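Local coordinates for protein F420-H2 Dependent Reductase A (Mycobacterium smegmatis str. MC2 155, PDB 3H96) that probably binds the deazaflavin coenzyme F420 and uses its reduced form in reductase reactions, among them the degradation of aflatoxins, at residues T86-V89 against E94-A97. Residues are numbered along the deposited sequence; the frame is centred on the assembly and turned at random.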
loop_
_atom_site.group_PDB
_atom_site.type_symbol
_atom_site.label_atom_id
_atom_site.label_comp_id
_atom_site.label_asym_id
_atom_site.label_seq_id
_atom_site.Cartn_x
_atom_site.Cartn_y
_atom_site.Cartn_z
ATOM N N THR A 86 -13.041 -3.826 -2.732
ATOM C CA THR A 86 -13.139 -3.493 -1.324
ATOM C C THR A 86 -12.191 -4.409 -0.553
ATOM O O THR A 86 -11.832 -5.463 -1.050
ATOM C CB THR A 86 -14.568 -3.703 -0.717
ATOM O OG1 THR A 86 -14.960 -5.063 -0.890
ATOM C CG2 THR A 86 -15.617 -2.800 -1.341
ATOM N N ALA A 87 -11.840 -3.999 0.667
ATOM C CA ALA A 87 -10.874 -4.688 1.508
ATOM C C ALA A 87 -11.099 -4.294 2.974
ATOM O O ALA A 87 -11.973 -3.476 3.268
ATOM C CB ALA A 87 -9.391 -4.345 1.086
ATOM N N GLN A 88 -10.320 -4.880 3.842
ATOM C CA GLN A 88 -10.241 -4.525 5.223
ATOM C C GLN A 88 -8.790 -4.158 5.476
ATOM O O GLN A 88 -7.915 -4.834 4.987
ATOM C CB GLN A 88 -10.598 -5.712 6.060
ATOM C CG GLN A 88 -10.947 -5.478 7.439
ATOM C CD GLN A 88 -11.118 -6.763 8.207
ATOM O OE1 GLN A 88 -11.104 -6.760 9.336
ATOM N NE2 GLN A 88 -11.255 -7.884 7.518
ATOM N N VAL A 89 -8.572 -3.134 6.275
ATOM C CA VAL A 89 -7.215 -2.751 6.656
ATOM C C VAL A 89 -7.084 -2.500 8.180
ATOM O O VAL A 89 -8.071 -2.145 8.841
ATOM C CB VAL A 89 -6.786 -1.386 5.953
ATOM C CG1 VAL A 89 -6.742 -1.530 4.396
ATOM C CG2 VAL A 89 -7.705 -0.238 6.341
ATOM N N GLU A 94 -6.754 0.897 14.624
ATOM C CA GLU A 94 -8.063 0.579 14.040
ATOM C C GLU A 94 -8.079 -0.545 12.993
ATOM O O GLU A 94 -7.033 -1.004 12.535
ATOM C CB GLU A 94 -8.698 1.843 13.450
ATOM C CG GLU A 94 -8.993 2.925 14.475
ATOM C CD GLU A 94 -9.837 4.050 13.908
ATOM O OE1 GLU A 94 -9.258 5.012 13.362
ATOM O OE2 GLU A 94 -11.079 3.972 14.008
ATOM N N THR A 95 -9.289 -0.971 12.626
ATOM C CA THR A 95 -9.512 -2.002 11.606
ATOM C C THR A 95 -10.826 -1.579 11.020
ATOM O O THR A 95 -11.770 -1.347 11.760
ATOM C CB THR A 95 -9.713 -3.375 12.249
ATOM O OG1 THR A 95 -8.549 -3.691 13.027
ATOM C CG2 THR A 95 -9.964 -4.497 11.166
ATOM N N TYR A 96 -10.864 -1.376 9.710
ATOM C CA TYR A 96 -12.074 -0.936 9.063
ATOM C C TYR A 96 -12.139 -1.376 7.598
ATOM O O TYR A 96 -11.097 -1.740 6.943
ATOM C CB TYR A 96 -12.260 0.596 9.241
ATOM C CG TYR A 96 -11.103 1.424 8.728
ATOM C CD1 TYR A 96 -10.124 1.902 9.615
ATOM C CD2 TYR A 96 -10.977 1.725 7.350
ATOM C CE1 TYR A 96 -9.018 2.667 9.126
ATOM C CE2 TYR A 96 -9.878 2.508 6.862
ATOM C CZ TYR A 96 -8.929 2.979 7.768
ATOM O OH TYR A 96 -7.827 3.718 7.313
ATOM N N ALA A 97 -13.347 -1.308 7.051
ATOM C CA ALA A 97 -13.563 -1.666 5.657
ATOM C C ALA A 97 -13.112 -0.481 4.756
ATOM O O ALA A 97 -13.133 0.689 5.205
ATOM C CB ALA A 97 -15.092 -2.001 5.457
#
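Val-89 and Tyr-96 pair directly across the two strands of a beta hairpin, whose segments 86-89 and 94-97 run antiparallel with axes 4.8 Å apart at closest approach. The hairpin belongs to the antiparallel sheet of this FMN-binding-like fold, in which strand 32-38 adjoins the first arm and strand 137-142 the second.

Two backbone hydrogen bonds define Val-89 and Tyr-96 as a hydrogen-bonded antiparallel pair. Val-89 N donates to Tyr-96 O at 3.0 Å, and the return bond runs from Tyr-96 N to Val-89 O; their angles at the hydrogen, 166° and 155°, show that both are fairly straight. Each carbonyl also accepts a CA-H...O contact: Thr-95 CA lies 3.1 Å from Val-89 O, and Gln-88 CA 3.4 Å from Tyr-96 O. Gln-88 and Ala-97 form the adjacent non-hydrogen-bonded pair, and their CA atoms are 4.4 Å apart.

On the sheet face that carries Gln-88 and Thr-95, the extended glutamine chain brings Gln-88 OE1 up to Thr-95 CG2, 3.1 Å away, a tight contact with a methyl and not a hydrogen bond.

The charged interaction leads out of the hairpin: Glu-94, which starts on the Tyr-96 side, turns its carboxylate away from the first arm, and its OE2 forms a salt bridge with Arg-142 NH2.

Apolar contact is made on the face that carries Val-89 and Tyr-96. Val-89 also touches Val-33 of strand 32-38. Because Tyr-96 CG sits between its backbone N and carbonyl carbon (chi1 57°), the ring leans over toward the opposite strand and meets Val-89 in a CH-pi interaction. The geometry bears this out: Val-89 CG2 stands 3.5 Å above the plane of the Tyr-96 ring and 3.9 Å from its centroid, displaced toward the rim, with CE2 its nearest ring atom.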